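Local coordinates for protein phosphate transporter (Thermotoga maritima MSB8, PDB 6L85) that probably imports inorganic phosphate across the membrane by coupling its uptake to the movement of sodium ions, at residues Phe178-Ile183 / Val212-Val217; Ala83-Ile88 / Ala391-Leu396; Phe16-Asn21 / Ile294-Gly299. All coordinates share one frame; numbering follows the deposited sequence.

How the interactions relate
From the N terminus, the chain passes through Phe16-Asn21 on helix 2-32 and Ala83-Ile88 on helix 76-99. It then runs through both sides of interaction 1, which joins the consecutive helices 167-194 and 199-224. Interaction 3 closes a long loop when helix 286-302 returns to Phe16-Asn21. Interaction 2 closes another when helix 368-400 meets Ala83-Ile88, so the loops of interactions 2 and 3 cross, and the short loop of interaction 1 nests inside both. Interactions 2 and 3 are neighbours, with nearest atoms about 7 Å apart; interactions 1 and 2, on opposite sides of the chain's centre, have centres about 46 Å apart. Interactions 1 and 3 both touch the second subunit.

Interaction 1: Phe178-Ile183 / Val212-Val217; sequences FISLAI and VTFFVV
An antiparallel helical hairpin brings Phe178-Ile183 against Val212-Val217: helices 167-194 and 199-224 follow each other in the chain, and over these short segments their directions differ by 150°, with axes 8.4 Å apart. The backbones come nearest at Ser180 and Phe214, whose CA atoms are 5.4 Å apart, a spacing that a residue as small as serine allows. Ser180 OG, placed anti to its own carbonyl carbon (chi1 -62°), points toward helix 199-224 and stops 3.0 Å from Phe214 N. The angle is poor and this is not a hydrogen bond; the hydroxyl is bonded instead to Pro176 O, one turn back in its own helix. The same oxygen touches Phe214 CB at 3.2 Å and lies near the plane of the phenyl ring, at its edge. With CG anti to the backbone N (chi1 -173°), that ring packs also on Pro176.

Thr213 fills the middle of the contact, pointing its two branches at different partners. Its CG2 meets Ile179 CG2 at 3.8 Å, the two side chains crossing at about a right angle, while its OG1 is bonded to Phe209 O in its own helix. Both hydroxyls are satisfied within their own helices, and no hydrogen bond joins the segments, but beside them Ser180 O is hydrogen-bonded to Ser210 OG on helix 199-224. On its other side helix 199-224 meets the second subunit, Phe215 meeting Phe301 of that subunit edge-to-face. Within the hairpin, Ile179 CG2 also reaches Val217 CG2 at 3.9 Å, and Ile183 CG2 rests against Thr213 OG1 at 3.6 Å.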
loop_
_atom_site.group_PDB
_atom_site.type_symbol
_atom_site.label_atom_id
_atom_site.label_comp_id
_atom_site.label_asym_id
_atom_site.label_seq_id
_atom_site.Cartn_x
_atom_site.Cartn_y
_atom_site.Cartn_z
ATOM N N PHE B 178 -3.644 8.017 16.668
ATOM C CA PHE B 178 -4.827 7.764 15.855
ATOM C C PHE B 178 -4.468 7.307 14.440
ATOM O O PHE B 178 -5.159 6.446 13.883
ATOM C CB PHE B 178 -5.729 9.002 15.827
ATOM C CG PHE B 178 -6.551 9.173 17.074
ATOM C CD1 PHE B 178 -7.696 8.414 17.278
ATOM C CD2 PHE B 178 -6.174 10.092 18.048
ATOM C CE1 PHE B 178 -8.459 8.562 18.433
ATOM C CE2 PHE B 178 -6.918 10.247 19.213
ATOM C CZ PHE B 178 -8.070 9.487 19.407
ATOM N N ILE B 179 -3.421 7.883 13.832
ATOM C CA ILE B 179 -2.968 7.379 12.530
ATOM C C ILE B 179 -2.636 5.888 12.624
ATOM O O ILE B 179 -3.021 5.089 11.751
ATOM C CB ILE B 179 -1.763 8.191 12.025
ATOM C CG1 ILE B 179 -2.109 9.673 11.984
ATOM C CG2 ILE B 179 -1.352 7.751 10.623
ATOM C CD1 ILE B 179 -3.231 9.963 11.046
ATOM N N SER B 180 -1.960 5.491 13.708
ATOM C CA SER B 180 -1.613 4.093 13.948
ATOM C C SER B 180 -2.838 3.224 14.172
ATOM O O SER B 180 -2.867 2.061 13.754
ATOM C CB SER B 180 -0.685 3.992 15.156
ATOM O OG SER B 180 0.499 4.689 14.862
ATOM N N LEU B 181 -3.842 3.743 14.872
ATOM C CA LEU B 181 -5.086 2.993 15.023
ATOM C C LEU B 181 -5.752 2.752 13.667
ATOM O O LEU B 181 -6.291 1.667 13.400
ATOM C CB LEU B 181 -6.017 3.756 15.960
ATOM C CG LEU B 181 -7.200 3.026 16.550
ATOM C CD1 LEU B 181 -6.698 1.779 17.273
ATOM C CD2 LEU B 181 -7.944 3.968 17.500
ATOM N N ALA B 182 -5.757 3.771 12.812
ATOM C CA ALA B 182 -6.344 3.628 11.482
ATOM C C ALA B 182 -5.638 2.525 10.683
ATOM O O ALA B 182 -6.286 1.650 10.082
ATOM C CB ALA B 182 -6.259 4.967 10.747
ATOM N N ILE B 183 -4.301 2.560 10.678
ATOM C CA ILE B 183 -3.499 1.551 9.985
ATOM C C ILE B 183 -3.738 0.160 10.572
ATOM O O ILE B 183 -3.880 -0.829 9.832
ATOM C CB ILE B 183 -2.015 1.965 10.050
ATOM C CG1 ILE B 183 -1.709 2.929 8.914
ATOM C CG2 ILE B 183 -1.114 0.770 9.973
ATOM C CD1 ILE B 183 -1.737 2.223 7.563
ATOM N N VAL B 212 5.352 0.748 13.412
ATOM C CA VAL B 212 6.152 1.508 12.443
ATOM C C VAL B 212 5.495 2.852 12.142
ATOM O O VAL B 212 6.162 3.900 12.079
ATOM C CB VAL B 212 6.357 0.698 11.151
ATOM C CG1 VAL B 212 7.192 1.511 10.165
ATOM C CG2 VAL B 212 7.010 -0.646 11.468
ATOM N N THR B 213 4.175 2.829 11.918
ATOM C CA THR B 213 3.422 4.047 11.638
ATOM C C THR B 213 3.567 5.056 12.770
ATOM O O THR B 213 3.831 6.239 12.532
ATOM C CB THR B 213 1.951 3.677 11.415
ATOM O OG1 THR B 213 1.858 2.735 10.330
ATOM C CG2 THR B 213 1.084 4.920 11.112
ATOM N N PHE B 214 3.409 4.598 14.016
ATOM C CA PHE B 214 3.508 5.500 15.158
ATOM C C PHE B 214 4.876 6.144 15.203
ATOM O O PHE B 214 4.989 7.352 15.438
ATOM C CB PHE B 214 3.226 4.756 16.474
ATOM C CG PHE B 214 3.158 5.673 17.691
ATOM C CD1 PHE B 214 4.320 6.188 18.267
ATOM C CD2 PHE B 214 1.933 6.030 18.241
ATOM C CE1 PHE B 214 4.262 7.051 19.369
ATOM C CE2 PHE B 214 1.861 6.893 19.344
ATOM C CZ PHE B 214 3.026 7.406 19.909
ATOM N N PHE B 215 5.930 5.351 14.977
ATOM C CA PHE B 215 7.284 5.895 15.020
ATOM C C PHE B 215 7.454 7.010 13.988
ATOM O O PHE B 215 7.866 8.143 14.313
ATOM C CB PHE B 215 8.284 4.757 14.785
ATOM C CG PHE B 215 9.720 5.136 15.027
ATOM C CD1 PHE B 215 10.411 5.910 14.108
ATOM C CD2 PHE B 215 10.375 4.723 16.183
ATOM C CE1 PHE B 215 11.729 6.263 14.326
ATOM C CE2 PHE B 215 11.694 5.070 16.403
ATOM C CZ PHE B 215 12.372 5.842 15.469
ATOM N N VAL B 216 7.089 6.717 12.741
ATOM C CA VAL B 216 7.329 7.664 11.651
ATOM C C VAL B 216 6.485 8.923 11.822
ATOM O O VAL B 216 6.975 10.046 11.649
ATOM C CB VAL B 216 7.064 6.983 10.294
ATOM C CG1 VAL B 216 6.884 8.026 9.197
ATOM C CG2 VAL B 216 8.228 6.022 9.956
ATOM N N VAL B 217 5.193 8.755 12.115
ATOM C CA VAL B 217 4.318 9.908 12.288
ATOM C C VAL B 217 4.742 10.722 13.506
ATOM O O VAL B 217 4.674 11.950 13.491
ATOM C CB VAL B 217 2.847 9.473 12.394
ATOM C CG1 VAL B 217 1.950 10.702 12.600
ATOM C CG2 VAL B 217 2.426 8.699 11.147
#

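Interaction 2: Ala83-Ile88 / Ala391-Leu396; sequences ALSALI and AVYWVL
Ser85 OG is the atom around which this contact is built, because three residues of Ala391-Leu396 gather about it. It lies 3.2 Å from Tyr393 CA and 3.4 Å from Tyr393 CB, in the plane of the tyrosine ring at its edge. Val392 CG1 approaches the same oxygen at 3.6 Å, and Leu396 CD2, one turn further on, at 4.0 Å. No hydrogen bond crosses between the segments: the hydroxyl stands anti to its own carbonyl carbon (chi1 -70°) and is bonded to Tyr81 O in the preceding turn, so a buried polar group is satisfied inside its own helix while across the interface it meets mainly carbon atoms of Val392, Tyr393 and Leu396. A second, looser touch lies one turn along, where Ile88 CD1 meets Val392 CG1 at 4.1 Å and the two side chains cross obliquely.

The backbone spacing is consistent with this close approach. The CA atoms of Ser85 and Tyr393 are 5.4 Å apart, and the segment axes pass at 8.8 Å, crossing with their directions 132° apart. Tyr393 holds CG anti to its backbone N (chi1 175°), which carries the ring along the flank of the interface. There its OH bonds to Glu78 OE1 on helix 76-99, a second, polar tie between these two helices, and its ring meets Phe117 edge-to-face. The contact thus joins helix 76-99 to the last helix, 368-400, in an all-helical surrounding: helix 2-32 packs on Leu84 and Ile88, helix 260-275 on Ala83 and Leu84, and helix 106-121 on Ala86 and Tyr393.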
loop_
_atom_site.group_PDB
_atom_site.type_symbol
_atom_site.label_atom_id
_atom_site.label_comp_id
_atom_site.label_asym_id
_atom_site.label_seq_id
_atom_site.Cartn_x
_atom_site.Cartn_y
_atom_site.Cartn_z
ATOM N N ALA B 83 -30.215 -6.708 -12.837
ATOM C CA ALA B 83 -28.982 -6.036 -12.443
ATOM C C ALA B 83 -28.700 -4.873 -13.378
ATOM O O ALA B 83 -28.427 -3.749 -12.931
ATOM C CB ALA B 83 -27.817 -7.032 -12.435
ATOM N N LEU B 84 -28.819 -5.112 -14.686
ATOM C CA LEU B 84 -28.635 -4.015 -15.628
ATOM C C LEU B 84 -29.637 -2.888 -15.390
ATOM O O LEU B 84 -29.266 -1.701 -15.423
ATOM C CB LEU B 84 -28.737 -4.526 -17.059
ATOM C CG LEU B 84 -27.703 -5.569 -17.463
ATOM C CD1 LEU B 84 -27.878 -5.859 -18.937
ATOM C CD2 LEU B 84 -26.275 -5.108 -17.172
ATOM N N SER B 85 -30.910 -3.235 -15.161
ATOM C CA SER B 85 -31.943 -2.219 -14.941
ATOM C C SER B 85 -31.620 -1.359 -13.732
ATOM O O SER B 85 -31.740 -0.129 -13.786
ATOM C CB SER B 85 -33.316 -2.883 -14.769
ATOM O OG SER B 85 -33.757 -3.431 -16.006
ATOM N N ALA B 86 -31.206 -1.995 -12.635
ATOM C CA ALA B 86 -30.811 -1.273 -11.434
ATOM C C ALA B 86 -29.635 -0.332 -11.708
ATOM O O ALA B 86 -29.630 0.819 -11.250
ATOM C CB ALA B 86 -30.468 -2.270 -10.324
ATOM N N LEU B 87 -28.618 -0.813 -12.434
ATOM C CA LEU B 87 -27.473 0.048 -12.758
ATOM C C LEU B 87 -27.923 1.272 -13.549
ATOM O O LEU B 87 -27.555 2.405 -13.219
ATOM C CB LEU B 87 -26.404 -0.726 -13.551
ATOM C CG LEU B 87 -25.462 -1.720 -12.837
ATOM C CD1 LEU B 87 -24.669 -2.540 -13.841
ATOM C CD2 LEU B 87 -24.493 -1.044 -11.840
ATOM N N ILE B 88 -28.730 1.058 -14.598
ATOM C CA ILE B 88 -29.248 2.170 -15.400
ATOM C C ILE B 88 -29.965 3.185 -14.513
ATOM O O ILE B 88 -29.695 4.394 -14.572
ATOM C CB ILE B 88 -30.199 1.647 -16.495
ATOM C CG1 ILE B 88 -29.445 0.813 -17.531
ATOM C CG2 ILE B 88 -30.917 2.816 -17.175
ATOM C CD1 ILE B 88 -30.271 0.487 -18.781
ATOM N N ALA B 391 -39.529 0.287 -14.073
ATOM C CA ALA B 391 -39.931 0.749 -15.397
ATOM C C ALA B 391 -38.945 0.301 -16.464
ATOM O O ALA B 391 -39.347 -0.175 -17.533
ATOM C CB ALA B 391 -40.063 2.271 -15.395
ATOM N N VAL B 392 -37.642 0.475 -16.209
ATOM C CA VAL B 392 -36.643 0.058 -17.194
ATOM C C VAL B 392 -36.735 -1.442 -17.434
ATOM O O VAL B 392 -36.651 -1.912 -18.573
ATOM C CB VAL B 392 -35.221 0.460 -16.748
ATOM C CG1 VAL B 392 -34.177 -0.208 -17.653
ATOM C CG2 VAL B 392 -35.058 1.974 -16.769
ATOM N N TYR B 393 -36.925 -2.215 -16.367
ATOM C CA TYR B 393 -36.946 -3.661 -16.508
ATOM C C TYR B 393 -38.147 -4.114 -17.329
ATOM O O TYR B 393 -38.008 -4.950 -18.227
ATOM C CB TYR B 393 -36.956 -4.313 -15.130
ATOM C CG TYR B 393 -37.092 -5.814 -15.190
ATOM C CD1 TYR B 393 -36.092 -6.592 -15.765
ATOM C CD2 TYR B 393 -38.215 -6.458 -14.669
ATOM C CE1 TYR B 393 -36.200 -7.968 -15.820
ATOM C CE2 TYR B 393 -38.335 -7.843 -14.721
ATOM C CZ TYR B 393 -37.322 -8.588 -15.305
ATOM O OH TYR B 393 -37.394 -9.957 -15.378
ATOM N N TRP B 394 -39.333 -3.566 -17.043
ATOM C CA TRP B 394 -40.531 -3.955 -17.784
ATOM C C TRP B 394 -40.442 -3.502 -19.239
ATOM O O TRP B 394 -40.760 -4.266 -20.166
ATOM C CB TRP B 394 -41.765 -3.370 -17.092
ATOM C CG TRP B 394 -43.054 -3.510 -17.852
ATOM C CD1 TRP B 394 -43.959 -4.536 -17.765
ATOM C CD2 TRP B 394 -43.580 -2.590 -18.821
ATOM N NE1 TRP B 394 -45.010 -4.306 -18.622
ATOM C CE2 TRP B 394 -44.803 -3.119 -19.278
ATOM C CE3 TRP B 394 -43.136 -1.367 -19.340
ATOM C CZ2 TRP B 394 -45.596 -2.459 -20.217
ATOM C CZ3 TRP B 394 -43.913 -0.723 -20.289
ATOM C CH2 TRP B 394 -45.130 -1.272 -20.717
ATOM N N VAL B 395 -40.010 -2.256 -19.456
ATOM C CA VAL B 395 -39.781 -1.762 -20.809
ATOM C C VAL B 395 -38.860 -2.721 -21.561
ATOM O O VAL B 395 -39.196 -3.214 -22.647
ATOM C CB VAL B 395 -39.217 -0.328 -20.748
ATOM C CG1 VAL B 395 -38.452 0.031 -22.001
ATOM C CG2 VAL B 395 -40.334 0.673 -20.503
ATOM N N LEU B 396 -37.707 -3.036 -20.963
ATOM C CA LEU B 396 -36.759 -3.994 -21.527
ATOM C C LEU B 396 -37.430 -5.323 -21.866
ATOM O O LEU B 396 -37.273 -5.853 -22.975
ATOM C CB LEU B 396 -35.630 -4.230 -20.523
ATOM C CG LEU B 396 -34.229 -4.453 -21.039
ATOM C CD1 LEU B 396 -33.942 -3.422 -22.114
ATOM C CD2 LEU B 396 -33.258 -4.329 -19.871
#

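Interaction 3: Phe16-Asn21 / Ile294-Gly299; sequences FSIGAN and IGISLG. With NA (sodium ion), chain Q.
One face of the Phe16 ring lies on Gly299 CA, a CH-pi contact in which that carbon is 3.5 Å from the ring centroid and 15° off the normal. Leu298 O comes obliquely to Phe16 CE2 at 3.5 Å, and Leu298 CB packs alongside Phe16 CD2. CG stands anti to the backbone N (chi1 -173°), laying the ring along helix 286-302. The crossing itself has the features of a GASright motif: roughly parallel helices cross right-handed at -42°, the axes come within 6.3 Å, and small residues bring backbone against backbone. Gly295 and Gly299 form a GxxxG pair, Gly299 set against Gly19 and Gly295 against the backbone of Phe16.

CA-H...O contacts run in both directions. Phe16 CA meets Gly295 O at 3.1 Å, Gly299 CA meets Phe16 O at 3.3 Å, and Gly19 CA meets Ile296 O at 3.4 Å. A CB on Gly19 would clash with Ile296 O, and one on Gly299 with Phe16 O, so the glycines are what permit this approach. An alanine in place of Phe16 would remove the ring over Gly299 and beside Leu298, and would probably loosen this side of the crossing. At the flank of the crossing, Ile18 CG2 meets Ile296 CD1 at 4.1 Å.

The same turn of helix 2-32 leads into a sodium site completed by Asp22, Val104, Thr347 and a water that donates to Asn21 O. Asn21 ND2, bonded to Thr98 OG1 and Tyr102 O, fixes the amide's rotation, so that Asn21 OD1 binds the sodium ion at 2.6 Å.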
loop_
_atom_site.group_PDB
_atom_site.type_symbol
_atom_site.label_atom_id
_atom_site.label_comp_id
_atom_site.label_asym_id
_atom_site.label_seq_id
_atom_site.Cartn_x
_atom_site.Cartn_y
_atom_site.Cartn_z
ATOM N N PHE B 16 -18.457 5.544 -12.193
ATOM C CA PHE B 16 -18.141 6.944 -12.458
ATOM C C PHE B 16 -19.039 7.875 -11.646
ATOM O O PHE B 16 -18.561 8.840 -11.029
ATOM C CB PHE B 16 -18.288 7.202 -13.961
ATOM C CG PHE B 16 -17.821 8.558 -14.394
ATOM C CD1 PHE B 16 -18.651 9.657 -14.283
ATOM C CD2 PHE B 16 -16.545 8.733 -14.910
ATOM C CE1 PHE B 16 -18.227 10.916 -14.665
ATOM C CE2 PHE B 16 -16.112 9.990 -15.304
ATOM C CZ PHE B 16 -16.959 11.085 -15.170
ATOM N N SER B 17 -20.352 7.579 -11.613
ATOM C CA SER B 17 -21.291 8.437 -10.888
ATOM C C SER B 17 -21.040 8.391 -9.385
ATOM O O SER B 17 -21.159 9.421 -8.698
ATOM C CB SER B 17 -22.736 8.042 -11.246
ATOM O OG SER B 17 -23.247 6.983 -10.449
ATOM N N ILE B 18 -20.643 7.225 -8.863
ATOM C CA ILE B 18 -20.271 7.127 -7.446
ATOM C C ILE B 18 -19.069 8.026 -7.132
ATOM O O ILE B 18 -19.079 8.800 -6.161
ATOM C CB ILE B 18 -19.980 5.660 -7.071
ATOM C CG1 ILE B 18 -21.240 4.801 -7.183
ATOM C CG2 ILE B 18 -19.362 5.562 -5.688
ATOM C CD1 ILE B 18 -20.975 3.290 -7.134
ATOM N N GLY B 19 -17.991 7.895 -7.918
ATOM C CA GLY B 19 -16.819 8.725 -7.672
ATOM C C GLY B 19 -17.159 10.204 -7.706
ATOM O O GLY B 19 -16.771 10.969 -6.807
ATOM N N ALA B 20 -17.963 10.605 -8.704
ATOM C CA ALA B 20 -18.354 11.999 -8.870
ATOM C C ALA B 20 -19.120 12.521 -7.662
ATOM O O ALA B 20 -18.838 13.623 -7.165
ATOM C CB ALA B 20 -19.199 12.149 -10.136
ATOM N N ASN B 21 -20.104 11.746 -7.171
ATOM C CA ASN B 21 -20.924 12.255 -6.074
ATOM C C ASN B 21 -20.226 12.186 -4.730
ATOM O O ASN B 21 -20.507 13.011 -3.849
ATOM C CB ASN B 21 -22.250 11.486 -5.955
ATOM C CG ASN B 21 -23.331 12.307 -5.247
ATOM O OD1 ASN B 21 -23.567 12.169 -4.028
ATOM N ND2 ASN B 21 -23.966 13.192 -6.007
ATOM N N ILE B 294 -11.729 1.465 -11.142
ATOM C CA ILE B 294 -11.308 2.398 -12.186
ATOM C C ILE B 294 -12.389 3.437 -12.435
ATOM O O ILE B 294 -12.094 4.628 -12.602
ATOM C CB ILE B 294 -10.958 1.667 -13.505
ATOM C CG1 ILE B 294 -9.886 0.595 -13.319
ATOM C CG2 ILE B 294 -10.478 2.664 -14.524
ATOM C CD1 ILE B 294 -8.801 1.017 -12.478
ATOM N N GLY B 295 -13.655 2.996 -12.522
ATOM C CA GLY B 295 -14.733 3.935 -12.793
ATOM C C GLY B 295 -14.911 4.959 -11.686
ATOM O O GLY B 295 -15.138 6.140 -11.960
ATOM N N ILE B 296 -14.810 4.524 -10.423
ATOM C CA ILE B 296 -14.868 5.471 -9.308
ATOM C C ILE B 296 -13.732 6.494 -9.418
ATOM O O ILE B 296 -13.951 7.704 -9.278
ATOM C CB ILE B 296 -14.822 4.726 -7.957
ATOM C CG1 ILE B 296 -16.105 3.936 -7.702
ATOM C CG2 ILE B 296 -14.655 5.696 -6.792
ATOM C CD1 ILE B 296 -16.074 3.159 -6.390
ATOM N N SER B 297 -12.503 6.022 -9.671
ATOM C CA SER B 297 -11.361 6.935 -9.806
ATOM C C SER B 297 -11.586 7.955 -10.919
ATOM O O SER B 297 -11.337 9.159 -10.750
ATOM C CB SER B 297 -10.085 6.139 -10.087
ATOM O OG SER B 297 -9.664 5.486 -8.903
ATOM N N LEU B 298 -12.051 7.484 -12.071
ATOM C CA LEU B 298 -12.267 8.387 -13.190
ATOM C C LEU B 298 -13.408 9.362 -12.897
ATOM O O LEU B 298 -13.329 10.541 -13.259
ATOM C CB LEU B 298 -12.500 7.563 -14.463
ATOM C CG LEU B 298 -11.233 6.932 -15.082
ATOM C CD1 LEU B 298 -11.546 6.001 -16.245
ATOM C CD2 LEU B 298 -10.219 7.987 -15.560
ATOM N N GLY B 299 -14.460 8.912 -12.202
ATOM C CA GLY B 299 -15.515 9.832 -11.812
ATOM C C GLY B 299 -15.028 10.875 -10.824
ATOM O O GLY B 299 -15.439 12.037 -10.874
HETATM NA NA NA Q . -23.024 10.913 -1.817
HETATM O O HOH W 1 -21.740 12.877 -1.410
#